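DUF3863 domain-containing protein (Parabacteroides distasonis, PDB 3LM3) is of unknown function but is probably a carbohydrate-active enzyme, a putative glycoside hydrolase or deacetylase. Local coordinates at residues 366-372 with 384-390; 381-385 with 426-432; 173-177 with 417-421. All coordinates share one frame; numbering follows the deposited sequence. Where two conformers were deposited one is given.

Contact 1 of 3, residues 366-372 with 384-390; sequences EFRLALL and VIDFTRY
Arg368 and Asp386 form a two-pronged salt bridge across a beta hairpin whose strands, 367-374 and 383-389, lie at one side of a four-stranded antiparallel sheet. The guanidinium group comes side-on: NE of Arg368 lies 2.9 Å from Asp386 OD1, and NH2 of Arg368 lies 2.8 Å from Asp386 OD2. Both oxygens sit near the guanidinium plane, yet each is approached from above the carboxylate, because the two groups are turned 61° against each other. Thr388 OG1 donates to Asp386 OD1 from the opposite face of the carboxylate at 2.8 Å, which leaves this oxygen held between two donors and the carboxylate with little freedom to rotate. Arg368 reaches this position because its CG stands between the backbone N and the carbonyl carbon (chi1 70°), and from there an extended chain runs past Thr388 to the aspartate. In the next shell, Asp185 takes a second salt bridge from NH2, while Asp386 OD2 also accepts from the backbone N of Gln417.

Beyond Arg368, the Tyr390 ring lies against the backbone of Phe367 and Arg368, its hydroxyl bonded to Gly186 O. On the face that carries Phe367, Leu371, Val384 and Phe387 the packing is mainly apolar. There CD2 of Phe367 meets the edge of the Phe387 ring at CE1, 3.6 Å away, with the ring planes at 55°. Leu371 CD2 packs 3.7 Å from Val384 CG2, and Leu439 and Ile440 of helix 434-443 lie against the two phenylalanines. The register shifts by one residue at a classic beta bulge, where Ile385 and Asp386 both face Ala370, whose carbonyl O accepts from Ile385 N at 2.9 Å and only weakly from Asp386 N at 3.5 Å.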
loop_
_atom_site.group_PDB
_atom_site.type_symbol
_atom_site.label_atom_id
_atom_site.label_comp_id
_atom_site.label_asym_id
_atom_site.label_seq_id
_atom_site.Cartn_x
_atom_site.Cartn_y
_atom_site.Cartn_z
ATOM N N GLU A 366 -8.672 -16.109 -8.196
ATOM C CA GLU A 366 -8.698 -17.391 -7.512
ATOM C C GLU A 366 -7.430 -17.771 -6.754
ATOM O O GLU A 366 -7.508 -18.620 -5.884
ATOM C CB GLU A 366 -9.137 -18.488 -8.462
ATOM C CG GLU A 366 -10.632 -18.387 -8.782
ATOM C CD GLU A 366 -11.138 -19.548 -9.631
ATOM O OE1 GLU A 366 -10.766 -19.627 -10.814
ATOM O OE2 GLU A 366 -11.898 -20.363 -9.081
ATOM N N PHE A 367 -6.290 -17.161 -7.080
ATOM C CA PHE A 367 -5.059 -17.406 -6.331
ATOM C C PHE A 367 -3.991 -16.369 -6.662
ATOM O O PHE A 367 -4.076 -15.658 -7.672
ATOM C CB PHE A 367 -4.499 -18.807 -6.597
ATOM C CG PHE A 367 -4.064 -19.055 -8.025
ATOM C CD1 PHE A 367 -4.954 -19.560 -8.965
ATOM C CD2 PHE A 367 -2.757 -18.812 -8.428
ATOM C CE1 PHE A 367 -4.542 -19.819 -10.280
ATOM C CE2 PHE A 367 -2.346 -19.047 -9.745
ATOM C CZ PHE A 367 -3.252 -19.552 -10.671
ATOM N N ARG A 368 -2.986 -16.321 -5.794
ATOM C CA ARG A 368 -1.703 -15.753 -6.192
ATOM C C ARG A 368 -0.645 -16.832 -6.140
ATOM O O ARG A 368 -0.751 -17.804 -5.377
ATOM C CB ARG A 368 -1.320 -14.534 -5.332
ATOM C CG ARG A 368 -0.963 -14.858 -3.889
ATOM C CD ARG A 368 -0.495 -13.672 -3.085
ATOM N NE ARG A 368 0.310 -14.109 -1.958
ATOM C CZ ARG A 368 0.836 -13.321 -1.039
ATOM N NH1 ARG A 368 0.545 -12.024 -0.999
ATOM N NH2 ARG A 368 1.649 -13.823 -0.137
ATOM N N LEU A 369 0.394 -16.615 -6.927
ATOM C CA LEU A 369 1.484 -17.560 -7.102
ATOM C C LEU A 369 2.777 -16.790 -7.338
ATOM O O LEU A 369 2.817 -15.930 -8.193
ATOM C CB LEU A 369 1.225 -18.457 -8.310
ATOM C CG LEU A 369 2.328 -19.397 -8.801
ATOM C CD1 LEU A 369 2.531 -20.566 -7.818
ATOM C CD2 LEU A 369 1.977 -19.971 -10.199
ATOM N N ALA A 370 3.829 -17.170 -6.606
ATOM C CA ALA A 370 5.182 -16.632 -6.833
ATOM C C ALA A 370 6.176 -17.750 -7.114
ATOM O O ALA A 370 6.222 -18.753 -6.383
ATOM C CB ALA A 370 5.666 -15.871 -5.610
ATOM N N LEU A 371 6.995 -17.538 -8.138
ATOM C CA LEU A 371 8.058 -18.448 -8.519
ATOM C C LEU A 371 9.382 -17.695 -8.347
ATOM O O LEU A 371 9.480 -16.509 -8.719
ATOM C CB LEU A 371 7.893 -18.865 -9.983
ATOM C CG LEU A 371 6.573 -19.531 -10.356
ATOM C CD1 LEU A 371 6.540 -19.801 -11.878
ATOM C CD2 LEU A 371 6.372 -20.801 -9.564
ATOM N N LEU A 372 10.388 -18.372 -7.814
ATOM C CA LEU A 372 11.697 -17.767 -7.555
ATOM C C LEU A 372 12.763 -18.656 -8.162
ATOM O O LEU A 372 12.716 -19.901 -8.015
ATOM C CB LEU A 372 11.937 -17.663 -6.058
ATOM C CG LEU A 372 13.165 -16.846 -5.647
ATOM C CD1 LEU A 372 13.006 -15.355 -5.960
ATOM C CD2 LEU A 372 13.457 -17.047 -4.181
ATOM N N VAL A 384 8.250 -22.720 -6.540
ATOM C CA VAL A 384 7.109 -22.068 -5.939
ATOM C C VAL A 384 7.491 -21.647 -4.533
ATOM O O VAL A 384 7.810 -22.474 -3.682
ATOM C CB VAL A 384 5.886 -23.020 -5.851
ATOM C CG1 VAL A 384 4.681 -22.324 -5.168
ATOM C CG2 VAL A 384 5.460 -23.524 -7.232
ATOM N N ILE A 385 7.420 -20.333 -4.269
ATOM C CA ILE A 385 7.618 -19.807 -2.922
ATOM C C ILE A 385 6.331 -19.286 -2.278
ATOM O O ILE A 385 6.303 -19.011 -1.074
ATOM C CB ILE A 385 8.731 -18.723 -2.836
ATOM C CG1 ILE A 385 8.349 -17.443 -3.574
ATOM C CG2 ILE A 385 10.050 -19.307 -3.360
ATOM C CD1 ILE A 385 9.246 -16.236 -3.167
ATOM N N ASP A 386 5.272 -19.126 -3.070
ATOM C CA ASP A 386 3.965 -18.732 -2.543
ATOM C C ASP A 386 2.905 -19.320 -3.455
ATOM O O ASP A 386 2.980 -19.189 -4.674
ATOM C CB ASP A 386 3.818 -17.197 -2.483
ATOM C CG ASP A 386 2.654 -16.749 -1.632
ATOM O OD1 ASP A 386 1.513 -16.756 -2.177
ATOM O OD2 ASP A 386 2.921 -16.341 -0.462
ATOM N N PHE A 387 1.903 -19.962 -2.865
ATOM C CA PHE A 387 0.691 -20.340 -3.562
ATOM C C PHE A 387 -0.420 -20.192 -2.552
ATOM O O PHE A 387 -0.492 -20.961 -1.579
ATOM C CB PHE A 387 0.770 -21.764 -4.113
ATOM C CG PHE A 387 -0.476 -22.185 -4.837
ATOM C CD1 PHE A 387 -0.883 -21.505 -5.991
ATOM C CD2 PHE A 387 -1.227 -23.250 -4.392
ATOM C CE1 PHE A 387 -2.040 -21.871 -6.653
ATOM C CE2 PHE A 387 -2.394 -23.623 -5.067
ATOM C CZ PHE A 387 -2.784 -22.943 -6.197
ATOM N N THR A 388 -1.234 -19.152 -2.730
ATOM C CA THR A 388 -2.269 -18.789 -1.788
ATOM C C THR A 388 -3.588 -18.803 -2.548
ATOM O O THR A 388 -3.790 -18.014 -3.459
ATOM C CB THR A 388 -1.988 -17.390 -1.209
ATOM O OG1 THR A 388 -0.703 -17.355 -0.589
ATOM C CG2 THR A 388 -3.042 -16.979 -0.168
ATOM N N ARG A 389 -4.474 -19.733 -2.191
ATOM C CA ARG A 389 -5.760 -19.875 -2.856
ATOM C C ARG A 389 -6.824 -18.989 -2.254
ATOM O O ARG A 389 -6.925 -18.851 -1.062
ATOM C CB ARG A 389 -6.207 -21.340 -2.769
ATOM C CG ARG A 389 -5.381 -22.240 -3.635
ATOM C CD ARG A 389 -5.835 -23.671 -3.548
ATOM N NE ARG A 389 -7.131 -23.855 -4.176
ATOM C CZ ARG A 389 -7.573 -25.015 -4.610
ATOM N NH1 ARG A 389 -6.820 -26.112 -4.499
ATOM N NH2 ARG A 389 -8.760 -25.072 -5.170
ATOM N N TYR A 390 -7.628 -18.386 -3.117
ATOM C CA TYR A 390 -8.724 -17.534 -2.707
ATOM C C TYR A 390 -10.081 -18.200 -2.865
ATOM O O TYR A 390 -11.062 -17.699 -2.335
ATOM C CB TYR A 390 -8.700 -16.253 -3.535
ATOM C CG TYR A 390 -7.414 -15.483 -3.440
ATOM C CD1 TYR A 390 -6.829 -15.224 -2.222
ATOM C CD2 TYR A 390 -6.831 -14.922 -4.585
ATOM C CE1 TYR A 390 -5.655 -14.482 -2.131
ATOM C CE2 TYR A 390 -5.672 -14.169 -4.509
ATOM C CZ TYR A 390 -5.072 -13.973 -3.282
ATOM O OH TYR A 390 -3.927 -13.199 -3.186
#

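Contact 2 of 3, residues 381-385 with 426-432; sequences PAYVI and PVLIDKL
A single antiparallel bridge between Val384 and Val427 brings the loop 426-432 alongside strand 383-389, an edge strand of the C-terminal antiparallel sheet. Val384 N donates to Val427 O at 2.8 Å, and Val427 N returns a longer bond to Val384 O at 3.3 Å. Just before the bridge, Pro426 turns its CA hydrogen to the same Val384 O, with CA and O 3.2 Å apart, while its ring carbon CG rests against Ile385 CG2.

Leu428 lies on the other side of the pair. Its CD2 methyl sits over one face of the Tyr383 ring, 4.1 Å from the centroid and 20° off the ring normal, a CH-pi contact displaced toward the rim; the edge of the same ring faces Val427 N. The methyl is pressed in by Pro381, whose CG lies only 3.4 Å from Leu428 CD2, tighter than ordinary van der Waals contact. Replacing Tyr383 by an alanine would remove the ring, and Leu428 CD2 would probably lose its CH-pi partner and keep Pro381 as its main neighbour on this segment.

Val384 CG2, beside the backbone N that binds Val427 O, touches Ile429 CG1 at 3.9 Å, where the loop enters a short 3-10 turn. A water links the segments beside the bridge, donating to Ala382 O at 2.7 Å and accepting from Ile429 N at 3.0 Å. Polar contact between the segments is therefore carried by backbone atoms and this water, whereas the side chains add apolar packing, so the pairing probably owes more to main-chain position than to side-chain polarity.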
loop_
_atom_site.group_PDB
_atom_site.type_symbol
_atom_site.label_atom_id
_atom_site.label_comp_id
_atom_site.label_asym_id
_atom_site.label_seq_id
_atom_site.Cartn_x
_atom_site.Cartn_y
_atom_site.Cartn_z
ATOM N N PRO A 381 16.019 -24.639 -11.753
ATOM C CA PRO A 381 14.613 -24.333 -12.041
ATOM C C PRO A 381 14.033 -23.263 -11.114
ATOM O O PRO A 381 14.629 -22.948 -10.073
ATOM C CB PRO A 381 13.916 -25.672 -11.775
ATOM C CG PRO A 381 14.687 -26.261 -10.663
ATOM C CD PRO A 381 16.154 -25.866 -10.943
ATOM N N ALA A 382 12.868 -22.764 -11.497
ATOM C CA ALA A 382 12.084 -21.904 -10.611
ATOM C C ALA A 382 11.337 -22.785 -9.603
ATOM O O ALA A 382 10.919 -23.909 -9.913
ATOM C CB ALA A 382 11.117 -21.049 -11.403
ATOM N N TYR A 383 11.251 -22.280 -8.384
ATOM C CA TYR A 383 10.523 -22.891 -7.299
ATOM C C TYR A 383 9.331 -22.045 -6.900
ATOM O O TYR A 383 9.398 -20.832 -6.852
ATOM C CB TYR A 383 11.431 -23.052 -6.078
ATOM C CG TYR A 383 12.512 -24.073 -6.291
ATOM C CD1 TYR A 383 13.663 -23.759 -7.003
ATOM C CD2 TYR A 383 12.361 -25.357 -5.818
ATOM C CE1 TYR A 383 14.652 -24.722 -7.220
ATOM C CE2 TYR A 383 13.346 -26.335 -6.031
ATOM C CZ TYR A 383 14.481 -25.999 -6.731
ATOM O OH TYR A 383 15.469 -26.961 -6.955
ATOM N N VAL A 384 8.250 -22.720 -6.540
ATOM C CA VAL A 384 7.109 -22.068 -5.939
ATOM C C VAL A 384 7.491 -21.647 -4.533
ATOM O O VAL A 384 7.810 -22.474 -3.682
ATOM C CB VAL A 384 5.886 -23.020 -5.851
ATOM C CG1 VAL A 384 4.681 -22.324 -5.168
ATOM C CG2 VAL A 384 5.460 -23.524 -7.232
ATOM N N ILE A 385 7.420 -20.333 -4.269
ATOM C CA ILE A 385 7.618 -19.807 -2.922
ATOM C C ILE A 385 6.331 -19.286 -2.278
ATOM O O ILE A 385 6.303 -19.011 -1.074
ATOM C CB ILE A 385 8.731 -18.723 -2.836
ATOM C CG1 ILE A 385 8.349 -17.443 -3.574
ATOM C CG2 ILE A 385 10.050 -19.307 -3.360
ATOM C CD1 ILE A 385 9.246 -16.236 -3.167
ATOM N N PRO A 426 10.173 -24.078 -0.347
ATOM C CA PRO A 426 9.985 -23.926 -1.784
ATOM C C PRO A 426 10.070 -25.272 -2.508
ATOM O O PRO A 426 10.952 -26.104 -2.204
ATOM C CB PRO A 426 11.130 -23.007 -2.191
ATOM C CG PRO A 426 11.294 -22.132 -0.964
ATOM C CD PRO A 426 11.164 -23.123 0.184
ATOM N N VAL A 427 9.163 -25.476 -3.463
ATOM C CA VAL A 427 9.081 -26.741 -4.210
ATOM C C VAL A 427 8.839 -26.470 -5.675
ATOM O O VAL A 427 8.222 -25.471 -6.035
ATOM C CB VAL A 427 7.950 -27.642 -3.714
ATOM C CG1 VAL A 427 8.199 -28.058 -2.264
ATOM C CG2 VAL A 427 6.596 -26.967 -3.873
ATOM N N LEU A 428 9.254 -27.404 -6.529
ATOM C CA LEU A 428 8.912 -27.337 -7.938
ATOM C C LEU A 428 7.402 -27.391 -8.112
ATOM O O LEU A 428 6.653 -28.030 -7.347
ATOM C CB LEU A 428 9.535 -28.500 -8.719
ATOM C CG LEU A 428 11.054 -28.607 -8.725
ATOM C CD1 LEU A 428 11.443 -29.884 -9.469
ATOM C CD2 LEU A 428 11.715 -27.413 -9.376
ATOM N N ILE A 429 6.943 -26.733 -9.156
ATOM C CA ILE A 429 5.530 -26.645 -9.423
ATOM C C ILE A 429 4.901 -28.039 -9.618
ATOM O O ILE A 429 3.743 -28.285 -9.259
ATOM C CB ILE A 429 5.298 -25.675 -10.619
ATOM C CG1 ILE A 429 3.920 -25.013 -10.534
ATOM C CG2 ILE A 429 5.574 -26.335 -11.928
ATOM C CD1 ILE A 429 3.774 -23.850 -11.507
ATOM N N ASP A 430 5.676 -28.979 -10.155
ATOM C CA ASP A 430 5.174 -30.345 -10.366
ATOM C C ASP A 430 5.106 -31.175 -9.081
ATOM O O ASP A 430 4.672 -32.304 -9.113
ATOM C CB ASP A 430 5.927 -31.093 -11.490
ATOM C CG ASP A 430 7.362 -31.434 -11.144
ATOM O OD1 ASP A 430 7.834 -31.149 -10.027
ATOM O OD2 ASP A 430 8.047 -32.002 -12.029
ATOM N N LYS A 431 5.502 -30.582 -7.947
ATOM C CA LYS A 431 5.330 -31.180 -6.634
ATOM C C LYS A 431 4.035 -30.749 -5.935
ATOM O O LYS A 431 3.671 -31.317 -4.909
ATOM C CB LYS A 431 6.500 -30.788 -5.721
ATOM C CG LYS A 431 7.838 -31.186 -6.193
ATOM C CD LYS A 431 7.971 -32.673 -6.253
ATOM C CE LYS A 431 9.409 -33.097 -6.323
ATOM N NZ LYS A 431 10.061 -32.531 -7.522
ATOM N N LEU A 432 3.342 -29.748 -6.475
ATOM C CA LEU A 432 2.049 -29.366 -5.931
ATOM C C LEU A 432 1.020 -30.468 -6.154
ATOM O O LEU A 432 1.122 -31.255 -7.083
ATOM C CB LEU A 432 1.543 -28.060 -6.548
ATOM C CG LEU A 432 2.461 -26.852 -6.362
ATOM C CD1 LEU A 432 1.798 -25.647 -7.002
ATOM C CD2 LEU A 432 2.792 -26.568 -4.873
HETATM O O HOH W 1 8.790 -25.240 -10.915
#

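Contact 3 of 3, residues 173-177 with 417-421; sequences IWSQH and QKALR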
loop_
_atom_site.group_PDB
_atom_site.type_symbol
_atom_site.label_atom_id
_atom_site.label_comp_id
_atom_site.label_asym_id
_atom_site.label_seq_id
_atom_site.Cartn_x
_atom_site.Cartn_y
_atom_site.Cartn_z
ATOM N N ILE A 173 -1.740 -3.679 3.314
ATOM C CA ILE A 173 -0.304 -3.351 3.594
ATOM C C ILE A 173 0.407 -4.564 3.061
ATOM O O ILE A 173 0.690 -5.546 3.764
ATOM C CB ILE A 173 0.105 -2.987 5.069
ATOM C CG1 ILE A 173 -0.679 -1.757 5.570
ATOM C CG2 ILE A 173 1.550 -2.543 5.095
ATOM C CD1 ILE A 173 -0.147 -1.100 6.900
ATOM N N TRP A 174 0.638 -4.538 1.748
ATOM C CA TRP A 174 0.954 -5.754 1.019
ATOM C C TRP A 174 2.173 -6.452 1.588
ATOM O O TRP A 174 3.247 -5.841 1.757
ATOM C CB TRP A 174 1.184 -5.499 -0.489
ATOM C CG TRP A 174 1.304 -6.808 -1.187
ATOM C CD1 TRP A 174 0.284 -7.673 -1.470
ATOM C CD2 TRP A 174 2.508 -7.475 -1.568
ATOM N NE1 TRP A 174 0.775 -8.824 -2.027
ATOM C CE2 TRP A 174 2.145 -8.730 -2.087
ATOM C CE3 TRP A 174 3.869 -7.138 -1.519
ATOM C CZ2 TRP A 174 3.087 -9.638 -2.540
ATOM C CZ3 TRP A 174 4.795 -8.059 -1.976
ATOM C CH2 TRP A 174 4.404 -9.284 -2.484
ATOM N N SER A 175 2.016 -7.746 1.883
ATOM C CA SER A 175 3.057 -8.640 2.389
ATOM C C SER A 175 3.486 -8.408 3.811
ATOM O O SER A 175 4.367 -9.086 4.283
ATOM C CB SER A 175 4.304 -8.716 1.501
ATOM O OG SER A 175 5.198 -7.620 1.642
ATOM N N GLN A 176 2.873 -7.490 4.522
ATOM C CA GLN A 176 3.312 -7.184 5.881
ATOM C C GLN A 176 3.196 -8.418 6.776
ATOM O O GLN A 176 2.131 -9.045 6.874
ATOM C CB GLN A 176 2.487 -6.034 6.469
ATOM C CG GLN A 176 2.603 -5.888 7.989
ATOM C CD GLN A 176 4.031 -5.892 8.450
ATOM O OE1 GLN A 176 4.356 -6.368 9.549
ATOM N NE2 GLN A 176 4.904 -5.397 7.606
ATOM N N HIS A 177 4.316 -8.779 7.403
ATOM C CA HIS A 177 4.321 -9.830 8.410
ATOM C C HIS A 177 5.409 -9.411 9.424
ATOM O O HIS A 177 6.552 -9.078 9.043
ATOM C CB HIS A 177 4.562 -11.220 7.763
ATOM C CG HIS A 177 3.778 -12.358 8.377
ATOM N ND1 HIS A 177 2.454 -12.609 8.082
ATOM C CD2 HIS A 177 4.158 -13.347 9.223
ATOM C CE1 HIS A 177 2.040 -13.673 8.748
ATOM N NE2 HIS A 177 3.060 -14.147 9.441
ATOM N N GLN A 417 5.176 -17.058 1.240
ATOM C CA GLN A 417 6.547 -16.583 0.986
ATOM C C GLN A 417 7.393 -16.350 2.223
ATOM O O GLN A 417 8.610 -16.451 2.137
ATOM C CB GLN A 417 6.518 -15.315 0.146
ATOM C CG GLN A 417 5.915 -14.101 0.863
ATOM C CD GLN A 417 5.793 -12.882 -0.033
ATOM O OE1 GLN A 417 6.591 -12.713 -0.959
ATOM N NE2 GLN A 417 4.818 -12.004 0.259
ATOM N N LYS A 418 6.782 -16.035 3.367
ATOM C CA LYS A 418 7.563 -15.762 4.560
ATOM C C LYS A 418 8.270 -17.017 5.079
ATOM O O LYS A 418 9.227 -16.923 5.857
ATOM C CB LYS A 418 6.693 -15.130 5.652
ATOM C CG LYS A 418 5.905 -13.908 5.208
ATOM C CD LYS A 418 6.808 -12.700 4.842
ATOM C CE LYS A 418 5.991 -11.602 4.256
ATOM N NZ LYS A 418 6.814 -10.355 4.010
ATOM N N ALA A 419 7.804 -18.186 4.644
ATOM C CA ALA A 419 8.539 -19.448 4.890
ATOM C C ALA A 419 8.682 -19.769 6.381
ATOM O O ALA A 419 9.737 -20.273 6.819
ATOM C CB ALA A 419 9.914 -19.436 4.203
ATOM N N LEU A 420 7.638 -19.474 7.139
ATOM C CA LEU A 420 7.687 -19.663 8.585
ATOM C C LEU A 420 7.212 -21.036 9.027
ATOM O O LEU A 420 7.481 -21.415 10.156
ATOM C CB LEU A 420 6.920 -18.576 9.321
ATOM C CG LEU A 420 7.491 -17.169 9.070
ATOM C CD1 LEU A 420 6.662 -16.140 9.778
ATOM C CD2 LEU A 420 8.953 -17.043 9.491
ATOM N N ARG A 421 6.529 -21.763 8.146
ATOM C CA ARG A 421 6.044 -23.124 8.428
ATOM C C ARG A 421 6.809 -24.186 7.618
ATOM O O ARG A 421 7.294 -23.911 6.525
ATOM C CB ARG A 421 4.561 -23.221 8.062
ATOM C CG ARG A 421 3.674 -22.180 8.715
ATOM C CD ARG A 421 2.290 -22.216 8.125
ATOM N NE ARG A 421 2.292 -22.017 6.669
ATOM C CZ ARG A 421 1.247 -22.222 5.868
ATOM N NH1 ARG A 421 0.072 -22.594 6.359
ATOM N NH2 ARG A 421 1.384 -22.054 4.554
HETATM O O HOH W 2 6.813 -8.043 6.095
#
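Lys418 supplies the direct hydrogen bond of this contact: its NZ donates to Ser175 O at 2.8 Å, tilted somewhat from the carbonyl plane. Ala225 O and Arg227 O also accept from the amine, which thus sits among three backbone carbonyls, a setting likely to favour the charged ammonium form. Water gives an indirect link, accepting from Lys418 NZ at 3.1 Å and from His177 N at 2.9 Å. The lysine chain bends at chi2 (-66°) before running straight to the carbonyl.

The carbonyl is presented by a type II beta turn from Ile173 to Gln176, closed by Gln176 N to Ile173 O at 3.0 Å, in the loop that follows strand 168-172 of the three-stranded parallel sheet. Ser175 occupies its third position with a positive phi of 72°, and its OG donates back to Trp174 O at 2.6 Å. The contact joins a loop of the putative hydrolase/deacetylase region, part of the DUF3863 domain, to a loop of the C-terminal DUF3864 region.

Packing surrounds the polar pair. Gln417 stretches its extended side chain toward the turn, bringing NE2 to 3.6 Å from Ser175 CB and obliquely against the indole of Trp174, with amide and ring planes 66° apart. Asp185 takes a hydrogen bond from that amide nitrogen, and Ser187 O takes one from Trp174 NE1. Ser175 CB itself lies over one face of the indole, toward its rim. The aliphatic part of Lys418 runs past His177, CE approaching His177 CB at 3.8 Å in one of the two conformers of the histidine.

Overall arrangement
Contacts 1 and 2 lie side by side, their centres about 10 Å apart, and share Val384 and Ile385: strand 383-389 pairs with strand 367-374 in contact 1 and with the loop 426-432 in contact 2. Contact 3, its centre about 12 Å from the centre of contact 1 and 18 Å from that of contact 2, lies off this sheet and joins the loop 417-421 to the loop after strand 168-172. Along the chain, contact 1 is nested within the long loop closed by contact 3, whereas contacts 2 and 3 cross. Residues 417-421 and 426-432 belong to one excursion after strand 383-389, which thus touches both the C-terminal sheet and the larger region carrying the parallel sheets.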